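Local atomic coordinates of polyketide biosynthesis 3-hydroxy-3-methylglutaryl-ACP synthase PksG (Bacillus subtilis, PDB entry 4YXT), a protein that catalyses the aldol condensation of acetyl-loaded acyl carrier protein with a beta-ketothioester polyketide intermediate during synthesis of the antibiotic bacillaene. Residues E75-C80 and C105-V110; V56-P61 and A172-V177. The protein carries 1 engineered substitution. All blocks are in the same frame, centred on the assembly; numbering follows the deposited sequence.

Contact 1: E75-C80 and C105-V110; sequences ELLITC and CRLFEV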
ATOM      1  N   GLU A  75      15.229  -5.932   4.980  1.00 21.46           N
ATOM      2  CA  GLU A  75      14.543  -5.089   5.955  1.00 23.12           C
ATOM      3  C   GLU A  75      13.254  -4.358   5.510  1.00 21.67           C
ATOM      4  O   GLU A  75      12.723  -3.583   6.265  1.00 20.39           O
ATOM      5  CB  GLU A  75      15.521  -4.073   6.403  1.00 24.41           C
ATOM      6  CG  GLU A  75      16.465  -4.678   7.383  1.00 28.73           C
ATOM      7  CD  GLU A  75      17.597  -3.764   7.641  1.00 31.06           C
ATOM      8  OE1 GLU A  75      17.373  -2.523   7.662  1.00 36.61           O
ATOM      9  OE2 GLU A  75      18.689  -4.300   7.771  1.00 36.51           O
ATOM     10  N   LEU A  76      12.799  -4.597   4.282  1.00 21.97           N
ATOM     11  CA  LEU A  76      11.545  -4.084   3.755  1.00 22.81           C
ATOM     12  C   LEU A  76      10.861  -5.219   3.051  1.00 20.93           C
ATOM     13  O   LEU A  76      11.425  -5.781   2.143  1.00 22.13           O
ATOM     14  CB  LEU A  76      11.837  -2.934   2.782  1.00 23.17           C
ATOM     15  CG  LEU A  76      10.703  -2.221   2.059  1.00 23.69           C
ATOM     16  CD1 LEU A  76       9.709  -1.604   3.018  1.00 27.23           C
ATOM     17  CD2 LEU A  76      11.288  -1.112   1.196  1.00 25.19           C
ATOM     18  N   LEU A  77       9.671  -5.600   3.491  1.00 20.86           N
ATOM     19  CA  LEU A  77       8.887  -6.539   2.766  1.00 21.10           C
ATOM     20  C   LEU A  77       7.597  -5.834   2.310  1.00 21.06           C
ATOM     21  O   LEU A  77       6.850  -5.327   3.142  1.00 22.65           O
ATOM     22  CB  LEU A  77       8.570  -7.768   3.649  1.00 21.56           C
ATOM     23  CG  LEU A  77       7.510  -8.697   3.015  1.00 21.23           C
ATOM     24  CD1 LEU A  77       7.909  -9.268   1.684  1.00 22.57           C
ATOM     25  CD2 LEU A  77       7.119  -9.829   3.923  1.00 22.85           C
ATOM     26  N   ILE A  78       7.335  -5.799   1.015  1.00 18.76           N
ATOM     27  CA  ILE A  78       6.177  -5.072   0.484  1.00 18.36           C
ATOM     28  C   ILE A  78       5.432  -6.050  -0.369  1.00 20.50           C
ATOM     29  O   ILE A  78       6.010  -6.584  -1.309  1.00 22.17           O
ATOM     30  CB  ILE A  78       6.567  -3.861  -0.403  1.00 19.49           C
ATOM     31  CG1 ILE A  78       7.312  -2.784   0.416  1.00 20.40           C
ATOM     32  CG2 ILE A  78       5.350  -3.230  -1.100  1.00 17.88           C
ATOM     33  CD1 ILE A  78       7.815  -1.626  -0.443  1.00 20.95           C
ATOM     34  N   THR A  79       4.155  -6.268  -0.068  1.00 20.55           N
ATOM     35  CA  THR A  79       3.332  -7.101  -0.887  1.00 21.27           C
ATOM     36  C   THR A  79       2.429  -6.201  -1.702  1.00 19.18           C
ATOM     37  O   THR A  79       1.821  -5.269  -1.178  1.00 20.33           O
ATOM     38  CB  THR A  79       2.599  -8.195  -0.069  1.00 23.22           C
ATOM     39  OG1 THR A  79       3.563  -9.038   0.557  1.00 25.28           O
ATOM     40  CG2 THR A  79       1.848  -9.152  -0.991  1.00 26.37           C
ATOM     41  N   CYS A  80       2.422  -6.416  -3.007  1.00 17.17           N
ATOM     42  CA  CYS A  80       1.629  -5.613  -3.935  1.00 17.17           C
ATOM     43  C   CYS A  80       0.506  -6.508  -4.409  1.00 18.31           C
ATOM     44  O   CYS A  80       0.753  -7.597  -4.984  1.00 16.89           O
ATOM     45  CB  CYS A  80       2.463  -5.196  -5.096  1.00 18.40           C
ATOM     46  SG  CYS A  80       4.092  -4.508  -4.615  1.00 21.20           S
ATOM     47  N   CYS A 105      12.173  -5.601  10.372  1.00 24.84           N
ATOM     48  CA  CYS A 105      11.752  -5.466   8.994  1.00 23.95           C
ATOM     49  C   CYS A 105      10.439  -4.641   8.898  1.00 23.45           C
ATOM     50  O   CYS A 105       9.415  -4.984   9.567  1.00 20.25           O
ATOM     51  CB  CYS A 105      11.523  -6.885   8.470  1.00 23.37           C
ATOM     52  SG  CYS A 105      11.242  -7.080   6.690  1.00 27.29           S
ATOM     53  N   ARG A 106      10.399  -3.630   8.033  1.00 20.39           N
ATOM     54  CA  ARG A 106       9.056  -3.097   7.709  1.00 20.10           C
ATOM     55  C   ARG A 106       8.284  -4.011   6.791  1.00 22.15           C
ATOM     56  O   ARG A 106       8.829  -4.465   5.754  1.00 21.59           O
ATOM     57  CB  ARG A 106       9.110  -1.769   7.047  1.00 20.44           C
ATOM     58  CG  ARG A 106       9.951  -0.761   7.762  1.00 20.33           C
ATOM     59  CD  ARG A 106       9.886   0.514   6.951  1.00 20.69           C
ATOM     60  NE  ARG A 106      10.441   1.665   7.624  1.00 21.42           N
ATOM     61  CZ  ARG A 106      11.551   2.310   7.254  1.00 21.12           C
ATOM     62  NH1 ARG A 106      12.266   1.894   6.210  1.00 21.60           N
ATOM     63  NH2 ARG A 106      11.947   3.364   7.966  1.00 19.83           N
ATOM     64  N   LEU A 107       6.998  -4.192   7.137  1.00 20.93           N
ATOM     65  CA  LEU A 107       6.032  -5.045   6.434  1.00 21.79           C
ATOM     66  C   LEU A 107       4.757  -4.222   6.119  1.00 20.74           C
ATOM     67  O   LEU A 107       4.161  -3.641   7.055  1.00 18.73           O
ATOM     68  CB  LEU A 107       5.527  -6.104   7.405  1.00 25.67           C
ATOM     69  CG  LEU A 107       6.571  -6.988   8.028  1.00 27.80           C
ATOM     70  CD1 LEU A 107       6.050  -7.809   9.200  1.00 30.60           C
ATOM     71  CD2 LEU A 107       7.092  -7.852   6.903  1.00 27.47           C
ATOM     72  N   PHE A 108       4.352  -4.180   4.856  1.00 17.62           N
ATOM     73  CA  PHE A 108       3.064  -3.598   4.458  1.00 17.42           C
ATOM     74  C   PHE A 108       2.669  -3.986   3.033  1.00 16.95           C
ATOM     75  O   PHE A 108       3.429  -4.648   2.317  1.00 17.58           O
ATOM     76  CB  PHE A 108       3.023  -2.057   4.614  1.00 17.37           C
ATOM     77  CG  PHE A 108       4.137  -1.326   3.879  1.00 17.35           C
ATOM     78  CD1 PHE A 108       5.356  -1.152   4.471  1.00 17.06           C
ATOM     79  CD2 PHE A 108       3.955  -0.895   2.579  1.00 17.90           C
ATOM     80  CE1 PHE A 108       6.355  -0.471   3.850  1.00 17.51           C
ATOM     81  CE2 PHE A 108       4.957  -0.204   1.920  1.00 17.16           C
ATOM     82  CZ  PHE A 108       6.163   0.009   2.566  1.00 18.36           C
ATOM     83  N   GLU A 109       1.461  -3.583   2.647  1.00 16.19           N
ATOM     84  CA  GLU A 109       0.887  -3.932   1.439  1.00 16.58           C
ATOM     85  C   GLU A 109       0.634  -2.643   0.696  1.00 17.33           C
ATOM     86  O   GLU A 109       0.296  -1.611   1.322  1.00 14.74           O
ATOM     87  CB  GLU A 109      -0.504  -4.607   1.746  1.00 19.90           C
ATOM     88  CG  GLU A 109      -1.095  -5.420   0.633  1.00 22.83           C
ATOM     89  CD  GLU A 109      -2.358  -6.249   1.041  1.00 27.02           C
ATOM     90  OE1 GLU A 109      -2.347  -7.149   1.974  1.00 25.86           O
ATOM     91  OE2 GLU A 109      -3.358  -6.034   0.331  1.00 27.36           O
ATOM     92  N   VAL A 110       0.709  -2.735  -0.641  1.00 16.45           N
ATOM     93  CA  VAL A 110       0.464  -1.633  -1.534  1.00 19.22           C
ATOM     94  C   VAL A 110      -0.552  -2.027  -2.596  1.00 19.65           C
ATOM     95  O   VAL A 110      -0.505  -3.155  -3.126  1.00 20.09           O
ATOM     96  CB  VAL A 110       1.762  -1.182  -2.252  1.00 20.01           C
ATOM     97  CG1 VAL A 110       1.401  -0.310  -3.418  1.00 22.75           C
ATOM     98  CG2 VAL A 110       2.587  -0.368  -1.290  1.00 21.99           C
TER
HETATM   99  O   HOH W   1      12.818  -0.945   5.435  1.00 28.59           O
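Three partners hold Glu75 OE1: Ser133 OG by a hydrogen bond and, on the second subunit, Arg234 NH2 by a salt bridge and Tyr193 OH by a hydrogen bond. Two hydrogen bonds grip Glu75 O: Arg106 N gives one at 2.9 Å, approaching from above the carbonyl plane, and a water gives the other. That water in turn accepts from Arg106 NH1 at 3.0 Å, so one arginine serves the carbonyl twice. The segments are neighbouring parallel strands, joined through helix 91-99 as a beta-alpha-beta unit of the thiolase fold. Along the ladder Leu77 N reaches Arg106 O at 2.7 Å, almost straight (174°) and nearly along the C=O axis; Leu77 O, Phe108 O and Thr79 O take the following rungs.

Leu77 and Leu107, on the side toward helix 91-99, cross obliquely, Leu107 CD2 meeting Leu77 CB at 3.6 Å. Phe108 O also accepts a hydrogen bond from Ser92 OG, itself hydrogen-bonded to Thr79 OG1, and Glu109 OE1 accepts one from Leu91 N, the Glu109 side chain lying about 8 Å from that of engineered Ala82, the proton donor/acceptor position by similarity.

The opposite side, toward helix 116-130, is built round Phe108. Its CG sits between backbone N and carbonyl carbon (chi1 55°), the crowded position, bringing the ring alongside Ile78, whose CG1 makes an off-centre CH-pi contact 4.1 Å from the ring centroid. Leu76 CD1 comes obliquely to Phe108 CE1 at 3.6 Å. Arg106 NH2 and Glu109 OE2 form salt bridges with Glu333 and Lys111 of the second subunit, respectively, and Glu109 and Val110 pair with an antiparallel strand there, extending the sheet across the dimer. Val110 CG2 lies in plane at the edge of the Phe108 ring, 4.0 Å from Ile78 CG2.

Contact 2: V56-P61 and A172-V177; sequences VNAAKP and AVAVLV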
ATOM      1  N   VAL A  56       4.797 -16.727  -1.212  1.00 17.33           N
ATOM      2  CA  VAL A  56       5.853 -17.555  -0.555  1.00 18.65           C
ATOM      3  C   VAL A  56       6.492 -18.453  -1.549  1.00 18.62           C
ATOM      4  O   VAL A  56       7.718 -18.454  -1.694  1.00 16.93           O
ATOM      5  CB  VAL A  56       5.303 -18.318   0.631  1.00 16.84           C
ATOM      6  CG1 VAL A  56       6.265 -19.379   1.192  1.00 17.40           C
ATOM      7  CG2 VAL A  56       4.944 -17.302   1.722  1.00 17.14           C
ATOM      8  N   ASN A  57       5.672 -19.098  -2.350  1.00 19.91           N
ATOM      9  CA  ASN A  57       6.228 -19.969  -3.415  1.00 20.74           C
ATOM     10  C   ASN A  57       7.070 -19.224  -4.441  1.00 21.12           C
ATOM     11  O   ASN A  57       8.054 -19.765  -4.904  1.00 21.64           O
ATOM     12  CB  ASN A  57       5.122 -20.778  -4.059  1.00 20.56           C
ATOM     13  CG  ASN A  57       4.451 -21.676  -3.062  1.00 19.76           C
ATOM     14  OD1 ASN A  57       5.088 -22.152  -2.143  1.00 21.80           O
ATOM     15  ND2 ASN A  57       3.183 -21.895  -3.217  1.00 21.83           N
ATOM     16  N   ALA A  58       6.732 -17.981  -4.775  1.00 20.78           N
ATOM     17  CA  ALA A  58       7.630 -17.220  -5.643  1.00 21.70           C
ATOM     18  C   ALA A  58       8.923 -16.836  -4.947  1.00 20.63           C
ATOM     19  O   ALA A  58       9.977 -16.856  -5.564  1.00 24.29           O
ATOM     20  CB  ALA A  58       6.927 -15.990  -6.239  1.00 22.13           C
ATOM     21  N   ALA A  59       8.887 -16.457  -3.674  1.00 20.77           N
ATOM     22  CA  ALA A  59      10.097 -15.885  -3.045  1.00 19.75           C
ATOM     23  C   ALA A  59      11.044 -16.924  -2.460  1.00 20.41           C
ATOM     24  O   ALA A  59      12.276 -16.711  -2.320  1.00 17.47           O
ATOM     25  CB  ALA A  59       9.699 -14.912  -1.961  1.00 19.36           C
ATOM     26  N   LYS A  60      10.468 -18.039  -2.095  1.00 20.34           N
ATOM     27  CA  LYS A  60      11.195 -19.113  -1.415  1.00 24.96           C
ATOM     28  C   LYS A  60      12.504 -19.465  -2.142  1.00 25.77           C
ATOM     29  O   LYS A  60      13.599 -19.493  -1.505  1.00 26.67           O
ATOM     30  CB  LYS A  60      10.230 -20.289  -1.187  1.00 29.12           C
ATOM     31  CG  LYS A  60      10.824 -21.627  -0.692  1.00 33.72           C
ATOM     32  CD  LYS A  60      10.843 -21.733   0.823  1.00 37.17           C
ATOM     33  CE  LYS A  60      10.811 -23.179   1.288  1.00 40.51           C
ATOM     34  NZ  LYS A  60      11.694 -24.063   0.462  1.00 44.80           N
ATOM     35  N   PRO A  61      12.441 -19.667  -3.477  1.00 26.55           N
ATOM     36  CA  PRO A  61      13.674 -19.999  -4.150  1.00 27.64           C
ATOM     37  C   PRO A  61      14.732 -18.895  -4.119  1.00 27.35           C
ATOM     38  O   PRO A  61      15.931 -19.179  -4.143  1.00 28.41           O
ATOM     39  CB  PRO A  61      13.210 -20.331  -5.576  1.00 27.65           C
ATOM     40  CG  PRO A  61      11.824 -20.896  -5.376  1.00 27.14           C
ATOM     41  CD  PRO A  61      11.272 -19.987  -4.317  1.00 28.15           C
ATOM     42  N   ALA A 172       2.402 -14.911  -9.081  1.00 21.53           N
ATOM     43  CA  ALA A 172       3.135 -14.027  -8.203  1.00 20.12           C
ATOM     44  C   ALA A 172       4.528 -13.966  -8.703  1.00 18.57           C
ATOM     45  O   ALA A 172       5.029 -14.935  -9.288  1.00 17.80           O
ATOM     46  CB  ALA A 172       3.096 -14.471  -6.737  1.00 20.42           C
ATOM     47  N   VAL A 173       5.115 -12.792  -8.558  1.00 18.14           N
ATOM     48  CA  VAL A 173       6.518 -12.573  -8.851  1.00 18.52           C
ATOM     49  C   VAL A 173       7.188 -11.892  -7.637  1.00 19.92           C
ATOM     50  O   VAL A 173       6.677 -10.887  -7.112  1.00 19.95           O
ATOM     51  CB  VAL A 173       6.756 -11.666 -10.083  1.00 18.20           C
ATOM     52  CG1 VAL A 173       8.256 -11.545 -10.404  1.00 18.32           C
ATOM     53  CG2 VAL A 173       6.063 -12.168 -11.325  1.00 18.88           C
ATOM     54  N   ALA A 174       8.331 -12.420  -7.215  1.00 17.86           N
ATOM     55  CA  ALA A 174       8.993 -11.920  -6.051  1.00 18.23           C
ATOM     56  C   ALA A 174      10.265 -11.334  -6.567  1.00 18.34           C
ATOM     57  O   ALA A 174      10.934 -11.941  -7.406  1.00 20.93           O
ATOM     58  CB  ALA A 174       9.256 -13.053  -5.073  1.00 18.99           C
ATOM     59  N   VAL A 175      10.605 -10.148  -6.097  1.00 19.11           N
ATOM     60  CA  VAL A 175      11.732  -9.404  -6.576  1.00 18.86           C
ATOM     61  C   VAL A 175      12.545  -8.954  -5.344  1.00 23.09           C
ATOM     62  O   VAL A 175      12.025  -8.217  -4.511  1.00 21.70           O
ATOM     63  CB  VAL A 175      11.259  -8.140  -7.336  1.00 19.33           C
ATOM     64  CG1 VAL A 175      12.428  -7.255  -7.735  1.00 21.29           C
ATOM     65  CG2 VAL A 175      10.422  -8.422  -8.593  1.00 18.64           C
ATOM     66  N   LEU A 176      13.820  -9.365  -5.282  1.00 22.31           N
ATOM     67  CA  LEU A 176      14.786  -8.941  -4.298  1.00 21.40           C
ATOM     68  C   LEU A 176      15.569  -7.754  -4.779  1.00 20.94           C
ATOM     69  O   LEU A 176      16.179  -7.812  -5.806  1.00 21.57           O
ATOM     70  CB  LEU A 176      15.790 -10.069  -4.046  1.00 21.47           C
ATOM     71  CG  LEU A 176      16.776  -9.856  -2.885  1.00 21.00           C
ATOM     72  CD1 LEU A 176      16.123  -9.991  -1.513  1.00 20.40           C
ATOM     73  CD2 LEU A 176      17.924 -10.846  -3.037  1.00 22.30           C
ATOM     74  N   VAL A 177      15.560  -6.675  -4.008  1.00 20.19           N
ATOM     75  CA  VAL A 177      16.058  -5.401  -4.417  1.00 20.22           C
ATOM     76  C   VAL A 177      17.204  -5.073  -3.462  1.00 23.13           C
ATOM     77  O   VAL A 177      17.111  -5.267  -2.215  1.00 24.03           O
ATOM     78  CB  VAL A 177      14.946  -4.323  -4.371  1.00 20.95           C
ATOM     79  CG1 VAL A 177      15.459  -2.964  -4.774  1.00 20.66           C
ATOM     80  CG2 VAL A 177      13.751  -4.719  -5.250  1.00 20.31           C
TER
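Four alanines do nearly all the touching here. Ala174 CB points at the helix and fits against the backbone between Ala58 and Ala59, 3.6 Å from Ala59 CA and 3.7 Å from Ala59 CB. From the helix, Ala58 CB points back at the strand and comes down between Ala172 and Ala174: it lies 3.9 Å from Ala174 CB and also touches the methyl group and the carbonyl oxygen of Ala172. No hydrogen bond crosses the contact. With no side chain larger than a methyl group in the interface, the axes of 56-61 and 172-177 approach to 6.9 Å, inclined at 35°.

One shell out, Asn10 on strand 5-12 ties both sides together, its ND2 bonding Ala58 O while its backbone pairs with Ala174. Ile141, from the strand on the other flank, touches both Ala59 and Ala174, and Leu99 of helix 91-99 packs on Ala59. Ala172 touches Ser143 and pairs through its backbone with Phe12. Val173 and Val175 turn to the opposite side of the sheet. This is the close helix-on-sheet packing of a layered alpha/beta structure, here within the thiolase fold.

Contact 2 closes the longer loop of chain and contact 1 is nested inside it, the order being 56-61, 75-80, 105-110, 172-177. Their centres are 13 Å apart and their nearest atoms about 7 Å. Both reach the same mixed sheet: contact 1 pairs two of its strands, contact 2 sets helix 51-64 on a third, and strand 137-145 separates 74-80 from 170-178. Helix 91-99 receives Leu77 and Leu107 of contact 1, and Val56 and Ala59 of segment 56-61. Contact 1 meets the second subunit, whereas no other chain touches contact 2. Cys114, the acyl-thioester position by similarity, lies about 10 Å from Cys80 and 12 Å from Val173, side chain to side chain.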